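Long-range contacts in group 1 truncated hemoglobin (PDB 3AQ9), which probably binds and carries oxygen at the iron of its single heme, and is linked to nitric oxide detoxification: residues Q5-K10 against M56-P61; T47-D52 against N62-K67; L78-F83 against H113-M118. The protein carries 1 engineered substitution. All coordinates share one frame; numbering follows the deposited sequence.

Contact 1 of 3, residues Q5-K10 against M56-P61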
loop_
_atom_site.group_PDB
_atom_site.type_symbol
_atom_site.label_atom_id
_atom_site.label_comp_id
_atom_site.label_asym_id
_atom_site.label_seq_id
_atom_site.Cartn_x
_atom_site.Cartn_y
_atom_site.Cartn_z
ATOM N N GLN A 5 -6.596 -20.116 0.297
ATOM C CA GLN A 5 -5.345 -19.522 0.921
ATOM C C GLN A 5 -5.373 -18.144 0.126
ATOM O O GLN A 5 -5.294 -18.077 -1.122
ATOM C CB GLN A 5 -4.180 -20.502 0.650
ATOM C CG GLN A 5 -2.783 -20.231 1.142
ATOM C CD GLN A 5 -2.617 -20.378 2.626
ATOM O OE1 GLN A 5 -3.604 -20.444 3.343
ATOM N NE2 GLN A 5 -1.369 -20.387 3.105
ATOM N N THR A 6 -5.676 -17.075 0.834
ATOM C CA THR A 6 -5.714 -15.787 0.192
ATOM C C THR A 6 -4.252 -15.227 0.275
ATOM O O THR A 6 -3.428 -15.784 1.026
ATOM C CB THR A 6 -6.601 -14.857 1.010
ATOM O OG1 THR A 6 -6.130 -14.855 2.365
ATOM C CG2 THR A 6 -8.130 -15.306 0.961
ATOM N N ILE A 7 -3.951 -14.192 -0.490
ATOM C CA ILE A 7 -2.620 -13.551 -0.404
ATOM C C ILE A 7 -2.413 -13.024 1.014
ATOM O O ILE A 7 -1.323 -13.193 1.591
ATOM C CB ILE A 7 -2.496 -12.416 -1.458
ATOM C CG1 ILE A 7 -2.530 -13.071 -2.839
ATOM C CG2 ILE A 7 -1.212 -11.564 -1.146
ATOM C CD1 ILE A 7 -2.811 -11.856 -3.961
ATOM N N TYR A 8 -3.444 -12.426 1.572
ATOM C CA TYR A 8 -3.402 -12.046 2.980
ATOM C C TYR A 8 -2.965 -13.177 3.918
ATOM O O TYR A 8 -2.060 -12.943 4.756
ATOM C CB TYR A 8 -4.783 -11.571 3.391
ATOM C CG TYR A 8 -4.957 -11.254 4.885
ATOM C CD1 TYR A 8 -4.530 -9.961 5.285
ATOM C CD2 TYR A 8 -5.735 -12.085 5.748
ATOM C CE1 TYR A 8 -4.725 -9.593 6.576
ATOM C CE2 TYR A 8 -5.953 -11.661 7.108
ATOM C CZ TYR A 8 -5.446 -10.305 7.361
ATOM O OH TYR A 8 -5.547 -9.642 8.561
ATOM N N GLU A 9 -3.539 -14.384 3.777
ATOM C CA GLU A 9 -3.085 -15.465 4.685
ATOM C C GLU A 9 -1.602 -15.845 4.346
ATOM O O GLU A 9 -0.781 -16.154 5.264
ATOM C CB GLU A 9 -3.988 -16.643 4.468
ATOM C CG GLU A 9 -5.323 -16.438 5.024
ATOM C CD GLU A 9 -6.287 -17.617 4.688
ATOM O OE1 GLU A 9 -6.451 -18.033 3.536
ATOM O OE2 GLU A 9 -6.825 -18.189 5.624
ATOM N N LYS A 10 -1.281 -15.829 3.035
ATOM C CA LYS A 10 0.040 -16.242 2.625
ATOM C C LYS A 10 1.096 -15.269 3.191
ATOM O O LYS A 10 2.225 -15.704 3.473
ATOM C CB LYS A 10 0.113 -16.317 1.106
ATOM C CG LYS A 10 -0.529 -17.597 0.537
ATOM C CD LYS A 10 -0.791 -17.403 -0.984
ATOM C CE LYS A 10 -1.234 -18.727 -1.721
ATOM N NZ LYS A 10 -1.176 -18.226 -3.132
ATOM N N MET A 56 -8.308 -5.668 2.964
ATOM C CA MET A 56 -9.494 -6.031 2.104
ATOM C C MET A 56 -8.990 -6.470 0.706
ATOM O O MET A 56 -9.428 -7.504 0.144
ATOM C CB MET A 56 -10.344 -4.738 1.972
ATOM C CG MET A 56 -11.618 -4.957 1.007
ATOM S SD MET A 56 -11.098 -4.602 -0.714
ATOM C CE MET A 56 -10.788 -2.780 -0.571
ATOM N N LEU A 57 -8.069 -5.749 0.115
ATOM C CA LEU A 57 -7.736 -6.005 -1.305
ATOM C C LEU A 57 -7.081 -7.400 -1.451
ATOM O O LEU A 57 -7.240 -8.078 -2.496
ATOM C CB LEU A 57 -6.698 -4.953 -1.758
ATOM C CG LEU A 57 -6.705 -4.315 -3.067
ATOM C CD1 LEU A 57 -8.256 -3.894 -3.486
ATOM C CD2 LEU A 57 -5.842 -3.141 -3.097
ATOM N N LEU A 58 -6.304 -7.792 -0.389
ATOM C CA LEU A 58 -5.573 -9.012 -0.477
ATOM C C LEU A 58 -6.299 -10.198 0.109
ATOM O O LEU A 58 -5.718 -11.286 0.266
ATOM C CB LEU A 58 -4.165 -8.809 0.206
ATOM C CG LEU A 58 -3.344 -7.687 -0.515
ATOM C CD1 LEU A 58 -1.978 -7.537 0.315
ATOM C CD2 LEU A 58 -3.122 -8.022 -1.988
ATOM N N GLY A 59 -7.619 -10.036 0.411
ATOM C CA GLY A 59 -8.434 -11.209 0.691
ATOM C C GLY A 59 -8.633 -11.488 2.149
ATOM O O GLY A 59 -9.164 -12.522 2.524
ATOM N N GLY A 60 -8.174 -10.551 3.008
ATOM C CA GLY A 60 -8.529 -10.610 4.423
ATOM C C GLY A 60 -9.905 -10.040 4.727
ATOM O O GLY A 60 -10.702 -9.840 3.782
ATOM N N PRO A 61 -10.222 -9.816 6.018
ATOM C CA PRO A 61 -11.529 -9.243 6.353
ATOM C C PRO A 61 -11.734 -7.890 5.674
ATOM O O PRO A 61 -10.785 -7.188 5.390
ATOM C CB PRO A 61 -11.419 -9.006 7.863
ATOM C CG PRO A 61 -10.439 -10.114 8.337
ATOM C CD PRO A 61 -9.435 -10.118 7.277
HETATM O O HOH W 1 -8.061 -14.529 4.170
HETATM O O HOH W 2 -6.010 -13.277 -2.299
#
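Tyr8 spreads one face of its ring over the backbone of Gly60, whose CA lies 3.7 Å from the centroid of the Tyr8 ring and 23° off its normal, displaced toward the rim: a CH-pi contact. A first torsion that sets CG anti to the backbone N (chi1 174°) starts the ring in this direction. Farther out, Tyr8 CE2 meets Pro61 CD at 3.8 Å, the two side chains crossing at about a right angle. At the backbone, Tyr8 N donates to Leu58 O (2.9 Å, 160°), and a water joins the same oxygen to Ile7 N. Two classical helix ends thus meet here. Helix 43-57 closes in a Schellman motif with Gly59, at positive phi, as C-prime residue; helix 7-11 opens with a capping box, in which Glu9 N donates to Thr6 OG1 (3.0 Å) and Thr6 N to the anti lone pair of Glu9 OE1. An alanine in place of Tyr8 would probably open a gap over Gly60 and leave Pro61 CD without its aromatic neighbour. A second water ties Thr6 OG1 to Gly59 O (2.8 Å from the water), while Ile7 CG2 touches Leu58 CD2 at 4.1 Å and the Ile7 side chain also packs on helix 101-112.

Contact 2 of 3, residues T47-D52 against N62-K67. Engineered in segment 47-52: Glu50 (natural residue Gln). With HEM (protoporphyrin IX containing Fe), chain C.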
loop_
_atom_site.group_PDB
_atom_site.type_symbol
_atom_site.label_atom_id
_atom_site.label_comp_id
_atom_site.label_asym_id
_atom_site.label_seq_id
_atom_site.Cartn_x
_atom_site.Cartn_y
_atom_site.Cartn_z
ATOM N N THR A 47 -2.166 5.119 8.395
ATOM C CA THR A 47 -1.763 3.721 8.587
ATOM C C THR A 47 -3.014 2.820 8.825
ATOM O O THR A 47 -3.125 1.695 8.293
ATOM C CB THR A 47 -0.776 3.633 9.827
ATOM O OG1 THR A 47 0.418 4.314 9.428
ATOM C CG2 THR A 47 -0.398 2.162 10.102
ATOM N N LYS A 48 -3.966 3.319 9.588
ATOM C CA LYS A 48 -5.145 2.515 9.828
ATOM C C LYS A 48 -5.993 2.312 8.550
ATOM O O LYS A 48 -6.389 1.163 8.189
ATOM C CB LYS A 48 -6.044 3.225 10.800
ATOM C CG LYS A 48 -7.217 2.305 11.271
ATOM C CD LYS A 48 -8.542 2.831 10.655
ATOM C CE LYS A 48 -9.667 2.348 11.647
ATOM N NZ LYS A 48 -10.128 1.014 11.081
ATOM N N GLN A 49 -6.238 3.384 7.801
ATOM C CA GLN A 49 -7.009 3.223 6.562
ATOM C C GLN A 49 -6.327 2.306 5.595
ATOM O O GLN A 49 -6.931 1.476 4.892
ATOM C CB GLN A 49 -7.161 4.628 5.873
ATOM C CG GLN A 49 -8.058 5.532 6.678
ATOM C CD GLN A 49 -9.463 4.879 6.834
ATOM O OE1 GLN A 49 -10.137 4.646 5.863
ATOM N NE2 GLN A 49 -9.859 4.629 7.971
ATOM N N GLU A 50 -5.037 2.522 5.391
ATOM C CA GLU A 50 -4.304 1.704 4.424
ATOM C C GLU A 50 -4.159 0.245 4.856
ATOM O O GLU A 50 -4.224 -0.686 4.028
ATOM C CB GLU A 50 -2.942 2.395 4.190
ATOM C CG GLU A 50 -2.173 1.803 3.092
ATOM C CD GLU A 50 -1.479 2.935 2.247
ATOM O OE1 GLU A 50 -1.260 4.153 2.741
ATOM O OE2 GLU A 50 -0.860 2.474 1.325
ATOM N N THR A 51 -3.986 0.027 6.140
ATOM C CA THR A 51 -4.026 -1.387 6.633
ATOM C C THR A 51 -5.433 -1.965 6.294
ATOM O O THR A 51 -5.525 -3.090 5.761
ATOM C CB THR A 51 -3.816 -1.472 8.123
ATOM O OG1 THR A 51 -2.506 -0.912 8.456
ATOM C CG2 THR A 51 -3.850 -2.960 8.621
ATOM N N ASP A 52 -6.499 -1.213 6.570
ATOM C CA ASP A 52 -7.846 -1.807 6.230
ATOM C C ASP A 52 -7.940 -2.017 4.715
ATOM O O ASP A 52 -8.549 -2.999 4.269
ATOM C CB ASP A 52 -8.968 -0.815 6.592
ATOM C CG ASP A 52 -9.177 -0.682 8.117
ATOM O OD1 ASP A 52 -9.870 0.275 8.553
ATOM O OD2 ASP A 52 -8.737 -1.556 8.908
ATOM N N ASN A 62 -12.974 -7.599 5.288
ATOM C CA ASN A 62 -13.255 -6.340 4.598
ATOM C C ASN A 62 -13.908 -5.386 5.591
ATOM O O ASN A 62 -15.125 -5.469 5.879
ATOM C CB ASN A 62 -14.230 -6.679 3.445
ATOM C CG ASN A 62 -14.722 -5.446 2.703
ATOM O OD1 ASN A 62 -15.605 -5.566 1.801
ATOM N ND2 ASN A 62 -14.178 -4.335 3.008
ATOM N N HIS A 63 -13.079 -4.521 6.167
ATOM C CA HIS A 63 -13.579 -3.448 7.034
ATOM C C HIS A 63 -13.138 -2.068 6.518
ATOM O O HIS A 63 -13.114 -1.113 7.310
ATOM C CB HIS A 63 -12.982 -3.639 8.484
ATOM C CG HIS A 63 -13.436 -4.924 9.111
ATOM N ND1 HIS A 63 -14.777 -5.262 9.174
ATOM C CD2 HIS A 63 -12.752 -5.966 9.658
ATOM C CE1 HIS A 63 -14.903 -6.466 9.721
ATOM N NE2 HIS A 63 -13.693 -6.897 10.057
ATOM N N TYR A 64 -12.871 -1.954 5.200
ATOM C CA TYR A 64 -12.370 -0.706 4.676
ATOM C C TYR A 64 -13.559 0.214 4.466
ATOM O O TYR A 64 -14.458 -0.127 3.656
ATOM C CB TYR A 64 -11.697 -0.947 3.351
ATOM C CG TYR A 64 -11.222 0.352 2.735
ATOM C CD1 TYR A 64 -10.263 1.108 3.453
ATOM C CD2 TYR A 64 -11.805 0.852 1.606
ATOM C CE1 TYR A 64 -9.804 2.301 2.961
ATOM C CE2 TYR A 64 -11.342 2.079 1.058
ATOM C CZ TYR A 64 -10.348 2.822 1.825
ATOM O OH TYR A 64 -9.929 4.054 1.302
ATOM N N LYS A 65 -13.592 1.385 5.144
ATOM C CA LYS A 65 -14.687 2.351 4.999
ATOM C C LYS A 65 -14.186 3.681 4.417
ATOM O O LYS A 65 -14.877 4.673 4.402
ATOM C CB LYS A 65 -15.405 2.551 6.338
ATOM C CG LYS A 65 -15.989 1.235 6.979
ATOM C CD LYS A 65 -16.998 0.551 6.026
ATOM C CE LYS A 65 -17.530 -0.814 6.645
ATOM N NZ LYS A 65 -18.576 -1.276 5.596
ATOM N N GLY A 66 -13.014 3.686 3.850
ATOM C CA GLY A 66 -12.549 4.993 3.302
ATOM C C GLY A 66 -12.872 5.241 1.836
ATOM O O GLY A 66 -13.816 4.613 1.229
ATOM N N LYS A 67 -12.237 6.285 1.314
ATOM C CA LYS A 67 -12.433 6.732 -0.001
ATOM C C LYS A 67 -12.020 5.759 -1.103
ATOM O O LYS A 67 -11.158 4.986 -0.861
ATOM C CB LYS A 67 -11.540 7.988 -0.214
ATOM C CG LYS A 67 -12.219 9.222 0.596
ATOM C CD LYS A 67 -11.217 10.396 0.540
ATOM C CE LYS A 67 -11.681 11.525 1.572
ATOM N NZ LYS A 67 -10.900 12.738 1.167
HETATM C CHA HEM C . -4.714 8.443 0.740
HETATM C CHB HEM C . -0.384 9.442 -1.352
HETATM C CHC HEM C . -0.667 5.344 -3.873
HETATM C CHD HEM C . -4.083 3.825 -0.697
HETATM C C1A HEM C . -3.525 9.056 0.384
HETATM C C2A HEM C . -3.072 10.385 0.825
HETATM C C3A HEM C . -1.894 10.617 0.286
HETATM C C4A HEM C . -1.537 9.512 -0.575
HETATM C CMA HEM C . -0.943 11.818 0.419
HETATM C CAA HEM C . -3.839 11.238 1.914
HETATM C CBA HEM C . -4.330 12.694 1.763
HETATM C CGA HEM C . -4.569 12.978 3.369
HETATM O O1A HEM C . -5.620 12.486 3.919
HETATM O O2A HEM C . -3.604 13.279 4.173
HETATM C C1B HEM C . -0.166 8.398 -2.295
HETATM C C2B HEM C . 0.900 8.502 -3.278
HETATM C C3B HEM C . 0.753 7.408 -4.042
HETATM C C4B HEM C . -0.325 6.656 -3.455
HETATM C CMB HEM C . 1.923 9.621 -3.466
HETATM C CAB HEM C . 1.613 7.080 -5.270
HETATM C CBB HEM C . 0.887 6.678 -6.302
HETATM C C1C HEM C . -1.580 4.539 -3.168
HETATM C C2C HEM C . -1.769 3.127 -3.392
HETATM C C3C HEM C . -2.692 2.749 -2.485
HETATM C C4C HEM C . -3.093 3.872 -1.691
HETATM C CMC HEM C . -0.967 2.280 -4.465
HETATM C CAC HEM C . -3.271 1.315 -2.192
HETATM C CBC HEM C . -3.118 0.325 -3.070
HETATM C C1D HEM C . -4.554 4.978 -0.056
HETATM C C2D HEM C . -5.604 4.914 0.926
HETATM C C3D HEM C . -5.793 6.292 1.323
HETATM C C4D HEM C . -4.848 7.036 0.556
HETATM C CMD HEM C . -6.417 3.725 1.460
HETATM C CAD HEM C . -6.768 6.793 2.355
HETATM C CBD HEM C . -8.110 7.088 1.837
HETATM C CGD HEM C . -9.024 7.452 3.030
HETATM O O1D HEM C . -10.242 7.412 2.882
HETATM O O2D HEM C . -8.488 8.069 4.046
HETATM N NA HEM C . -2.540 8.591 -0.475
HETATM N NB HEM C . -1.013 7.275 -2.344
HETATM N NC HEM C . -2.387 4.973 -2.158
HETATM N ND HEM C . -4.012 6.274 -0.272
HETATM FE FE HEM C . -2.502 6.803 -1.335
HETATM O O HOH W 3 -13.112 0.180 9.665
HETATM O O HOH W 4 -11.390 1.891 6.935
HETATM O O HOH W 5 -1.170 6.029 0.241
HETATM O O HOH W 6 -10.239 -4.547 5.782
#
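Tyr64 turns the edge of its ring to Asp52, whose CB lies close to the ring plane, 3.9 Å from Tyr64 CD1. In the 2/2 globin fold this is the place where the distal helix, here 43-57, is met by the extended loop that follows it on the way to the proximal side of the heme. Tyr64 CG is anti to the backbone N (chi1 177°), on the side where Tyr64 CE1 comes within 3.6 Å of Gln49 O. One ring face is roofed by its own loop, Gly66 N standing 3.4 Å above the plane of the Tyr64 ring and over its centre. Phe53 adds an edge-to-face ring contact. The phenol is held at its tip, since Tyr64 OH donates to Lys67 O over 2.7 Å, in the carbonyl plane and on a lone pair.

Gln49 approaches the loop beside this ring. The second torsion (chi2 -59°) folds CD back, and from there the amide oxygen OE1 lies 3.5 Å from Gly66 CA, where a beta carbon on the glycine would collide with it. Polar links between helix and loop run through water: one molecule accepts from His63 N and donates to Asp52 O, and another accepts a hydrogen bond from Lys65 N and sits within bonding distance of Asp52 OD1. That carboxylate oxygen also receives Lys48 NZ on its syn lone pair, a salt bridge of 2.6 Å within the helix.

Glu50, an engineered replacement of glutamine, leaves the helix on the side away from the loop; its carboxylate lies in the distal pocket, where the water bound to the iron donates to Glu50 OE1 over 3.1 Å. At the other end of the contact, Lys67 N gives a nearly straight bond to the heme propionate oxygen O1D, 2.8 Å long at 170°.

Contact 3 of 3, residues L78-F83 against H113-M118. With HEM (protoporphyrin IX containing Fe), chain C.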
loop_
_atom_site.group_PDB
_atom_site.type_symbol
_atom_site.label_atom_id
_atom_site.label_comp_id
_atom_site.label_asym_id
_atom_site.label_seq_id
_atom_site.Cartn_x
_atom_site.Cartn_y
_atom_site.Cartn_z
ATOM N N LEU A 78 -1.080 12.634 -9.527
ATOM C CA LEU A 78 0.004 11.711 -9.366
ATOM C C LEU A 78 0.469 11.161 -10.731
ATOM O O LEU A 78 -0.323 11.014 -11.699
ATOM C CB LEU A 78 -0.398 10.474 -8.519
ATOM C CG LEU A 78 -0.689 10.838 -7.089
ATOM C CD1 LEU A 78 -1.271 9.582 -6.411
ATOM C CD2 LEU A 78 0.475 11.389 -6.294
ATOM N N GLN A 79 1.769 10.868 -10.767
ATOM C CA GLN A 79 2.468 10.485 -12.010
ATOM C C GLN A 79 2.931 9.021 -11.858
ATOM O O GLN A 79 3.087 8.494 -10.771
ATOM C CB GLN A 79 3.667 11.398 -12.257
ATOM C CG GLN A 79 3.332 12.928 -12.330
ATOM C CD GLN A 79 2.493 13.171 -13.544
ATOM O OE1 GLN A 79 2.936 12.842 -14.669
ATOM N NE2 GLN A 79 1.303 13.792 -13.363
ATOM N N ASN A 80 3.102 8.384 -13.015
ATOM C CA ASN A 80 3.622 7.038 -12.978
ATOM C C ASN A 80 4.792 6.770 -12.075
ATOM O O ASN A 80 4.851 5.713 -11.382
ATOM C CB ASN A 80 4.050 6.758 -14.405
ATOM C CG ASN A 80 3.852 5.426 -14.701
ATOM O OD1 ASN A 80 2.658 4.887 -14.643
ATOM N ND2 ASN A 80 4.987 4.796 -15.084
ATOM N N LEU A 81 5.737 7.688 -12.021
ATOM C CA LEU A 81 6.916 7.360 -11.169
ATOM C C LEU A 81 6.538 7.277 -9.694
ATOM O O LEU A 81 7.211 6.614 -8.862
ATOM C CB LEU A 81 8.026 8.413 -11.376
ATOM C CG LEU A 81 7.722 9.693 -10.586
ATOM C CD1 LEU A 81 8.939 10.041 -9.888
ATOM C CD2 LEU A 81 7.422 10.687 -11.511
ATOM N N HIS A 82 5.476 7.991 -9.316
ATOM C CA HIS A 82 5.047 7.930 -7.901
ATOM C C HIS A 82 4.424 6.573 -7.589
ATOM O O HIS A 82 4.727 5.992 -6.543
ATOM C CB HIS A 82 3.953 8.952 -7.631
ATOM C CG HIS A 82 4.377 10.358 -7.916
ATOM N ND1 HIS A 82 5.514 10.953 -7.369
ATOM C CD2 HIS A 82 3.777 11.306 -8.685
ATOM C CE1 HIS A 82 5.611 12.200 -7.854
ATOM N NE2 HIS A 82 4.574 12.421 -8.660
ATOM N N PHE A 83 3.641 6.017 -8.529
ATOM C CA PHE A 83 3.044 4.712 -8.235
ATOM C C PHE A 83 4.121 3.658 -8.275
ATOM O O PHE A 83 4.107 2.753 -7.439
ATOM C CB PHE A 83 1.967 4.402 -9.323
ATOM C CG PHE A 83 1.095 3.181 -8.968
ATOM C CD1 PHE A 83 -0.117 3.386 -8.360
ATOM C CD2 PHE A 83 1.512 1.896 -9.367
ATOM C CE1 PHE A 83 -0.975 2.343 -8.050
ATOM C CE2 PHE A 83 0.684 0.777 -9.076
ATOM C CZ PHE A 83 -0.563 1.021 -8.392
ATOM N N HIS A 113 -3.687 -3.025 -10.318
ATOM C CA HIS A 113 -4.936 -2.641 -11.062
ATOM C C HIS A 113 -5.437 -1.245 -10.558
ATOM O O HIS A 113 -6.270 -0.652 -11.300
ATOM C CB HIS A 113 -5.974 -3.735 -10.778
ATOM C CG HIS A 113 -5.723 -4.971 -11.570
ATOM N ND1 HIS A 113 -5.173 -6.150 -11.060
ATOM C CD2 HIS A 113 -5.903 -5.164 -12.889
ATOM C CE1 HIS A 113 -5.094 -7.056 -12.064
ATOM N NE2 HIS A 113 -5.526 -6.468 -13.183
ATOM N N THR A 114 -4.953 -0.756 -9.408
ATOM C CA THR A 114 -5.472 0.549 -8.920
ATOM C C THR A 114 -4.752 1.698 -9.598
ATOM O O THR A 114 -5.168 2.874 -9.407
ATOM C CB THR A 114 -5.308 0.739 -7.426
ATOM O OG1 THR A 114 -3.897 0.699 -7.032
ATOM C CG2 THR A 114 -6.057 -0.351 -6.613
ATOM N N ARG A 115 -3.693 1.399 -10.381
ATOM C CA ARG A 115 -2.860 2.532 -10.930
ATOM C C ARG A 115 -3.761 3.530 -11.725
ATOM O O ARG A 115 -3.686 4.765 -11.520
ATOM C CB ARG A 115 -1.763 1.977 -11.807
ATOM C CG ARG A 115 -0.808 3.147 -12.360
ATOM C CD ARG A 115 0.194 2.540 -13.428
ATOM N NE ARG A 115 1.073 1.460 -12.888
ATOM C CZ ARG A 115 2.347 1.635 -12.502
ATOM N NH1 ARG A 115 2.965 2.862 -12.494
ATOM N NH2 ARG A 115 3.028 0.584 -12.064
ATOM N N LYS A 116 -4.590 3.010 -12.622
ATOM C CA LYS A 116 -5.358 3.932 -13.479
ATOM C C LYS A 116 -6.373 4.713 -12.670
ATOM O O LYS A 116 -6.868 5.771 -13.179
ATOM C CB LYS A 116 -6.068 3.203 -14.602
ATOM C CG LYS A 116 -7.141 2.203 -14.061
ATOM C CD LYS A 116 -7.891 1.559 -15.274
ATOM C CE LYS A 116 -9.042 0.619 -14.698
ATOM N NZ LYS A 116 -9.806 0.194 -15.899
ATOM N N ASP A 117 -6.729 4.225 -11.491
ATOM C CA ASP A 117 -7.754 4.958 -10.728
ATOM C C ASP A 117 -7.169 6.199 -10.000
ATOM O O ASP A 117 -7.944 7.106 -9.663
ATOM C CB ASP A 117 -8.396 4.044 -9.656
ATOM C CG ASP A 117 -9.182 2.882 -10.364
ATOM O OD1 ASP A 117 -9.775 3.151 -11.416
ATOM O OD2 ASP A 117 -8.924 1.741 -9.920
ATOM N N MET A 118 -5.846 6.220 -9.778
ATOM C CA MET A 118 -5.279 7.313 -8.933
ATOM C C MET A 118 -4.356 8.218 -9.741
ATOM O O MET A 118 -4.018 9.303 -9.268
ATOM C CB MET A 118 -4.627 6.751 -7.691
ATOM C CG MET A 118 -3.451 5.804 -8.030
ATOM S SD MET A 118 -2.726 5.260 -6.461
ATOM C CE MET A 118 -3.974 4.067 -5.868
HETATM C CHA HEM C . -4.714 8.443 0.740
HETATM C CHB HEM C . -0.384 9.442 -1.352
HETATM C CHC HEM C . -0.667 5.344 -3.873
HETATM C CHD HEM C . -4.083 3.825 -0.697
HETATM C C1A HEM C . -3.525 9.056 0.384
HETATM C C2A HEM C . -3.072 10.385 0.825
HETATM C C3A HEM C . -1.894 10.617 0.286
HETATM C C4A HEM C . -1.537 9.512 -0.575
HETATM C CMA HEM C . -0.943 11.818 0.419
HETATM C CAA HEM C . -3.839 11.238 1.914
HETATM C CBA HEM C . -4.330 12.694 1.763
HETATM C CGA HEM C . -4.569 12.978 3.369
HETATM O O1A HEM C . -5.620 12.486 3.919
HETATM O O2A HEM C . -3.604 13.279 4.173
HETATM C C1B HEM C . -0.166 8.398 -2.295
HETATM C C2B HEM C . 0.900 8.502 -3.278
HETATM C C3B HEM C . 0.753 7.408 -4.042
HETATM C C4B HEM C . -0.325 6.656 -3.455
HETATM C CMB HEM C . 1.923 9.621 -3.466
HETATM C CAB HEM C . 1.613 7.080 -5.270
HETATM C CBB HEM C . 0.887 6.678 -6.302
HETATM C C1C HEM C . -1.580 4.539 -3.168
HETATM C C2C HEM C . -1.769 3.127 -3.392
HETATM C C3C HEM C . -2.692 2.749 -2.485
HETATM C C4C HEM C . -3.093 3.872 -1.691
HETATM C CMC HEM C . -0.967 2.280 -4.465
HETATM C CAC HEM C . -3.271 1.315 -2.192
HETATM C CBC HEM C . -3.118 0.325 -3.070
HETATM C C1D HEM C . -4.554 4.978 -0.056
HETATM C C2D HEM C . -5.604 4.914 0.926
HETATM C C3D HEM C . -5.793 6.292 1.323
HETATM C C4D HEM C . -4.848 7.036 0.556
HETATM C CMD HEM C . -6.417 3.725 1.460
HETATM C CAD HEM C . -6.768 6.793 2.355
HETATM C CBD HEM C . -8.110 7.088 1.837
HETATM C CGD HEM C . -9.024 7.452 3.030
HETATM O O1D HEM C . -10.242 7.412 2.882
HETATM O O2D HEM C . -8.488 8.069 4.046
HETATM N NA HEM C . -2.540 8.591 -0.475
HETATM N NB HEM C . -1.013 7.275 -2.344
HETATM N NC HEM C . -2.387 4.973 -2.158
HETATM N ND HEM C . -4.012 6.274 -0.272
HETATM FE FE HEM C . -2.502 6.803 -1.335
HETATM O O HOH W 7 -3.812 11.847 -8.601
HETATM O O HOH W 5 -1.170 6.029 0.241
#
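Arg115 rests its CB on one face of the Phe83 ring, over the centre and 3.7 Å from the centroid of that ring, in a CH-pi contact. The pair joins the start of helix 80-96, the G helix of the 2/2 globin fold, to the short helical turn that follows helix 101-112 (H), beside the proximal face of the heme.

The inner part is closely packed round Phe83. The Arg115 chain bends at its third torsion (chi3 -60°), carrying NE past the CD2 corner of the ring; Phe83 CD2 sits over the middle of the guanidinium face, 3.3 Å from Arg115 CZ. Ring and guanidinium planes are inclined by 48°, so the two flat groups do not stack in parallel. The rim of the ring is occupied as well: Thr114 OG1, which hydrogen-bonds Ile111 O, lies in the plane 3.5 Å from Phe83 CE1, and Met118 SD comes in edgewise at 3.7 Å from Phe83 CD1, a Met-aromatic contact. The same sulfur reaches the heme, 3.3 Å from its CHC carbon, while the methionine also packs against His73, predicted to be the proximal ligand of the iron.

Toward solvent the fit is slacker. Exposed Asn80 offers OD1 to Arg115 NH1 at 3.0 Å, but the bond is weak, bent to 130°. The charge of Arg115 is probably steadied more by its salt bridges from NE to Glu112 and from NH1 to Asp84, which would probably fix the guanidinium at the CD2 rim of Phe83.

At the buried end by Leu78 the two backbones are joined through water rather than directly: one molecule accepts from Leu78 N and donates to Met118 O, 2.6 Å away. From this link the Leu78 side chain turns to the porphyrin, its CD1 resting 3.6 Å from the heme vinyl carbon CBB.

In the fold
Two of the three contacts border the heme, while contact 1 joins helix ends away from it, the Leu58 side chain being about 8 Å off. Contacts 1 and 2 share helix 43-57 and its following loop; their segments alternate along the chain, their centres lie 14 Å apart, and they touch where Met56 CG meets Asn62 ND2 at 3.3 Å. Contacts 2 and 3 both line the heme pocket without touching each other, their nearest atoms about 8 Å apart and their centres 19 Å. Contact 2 contributes part of the distal helix and a propionate anchor, whereas contact 3 packs against the porphyrin near His73. Contacts 1 and 3 do not touch, their centres being 22 Å apart.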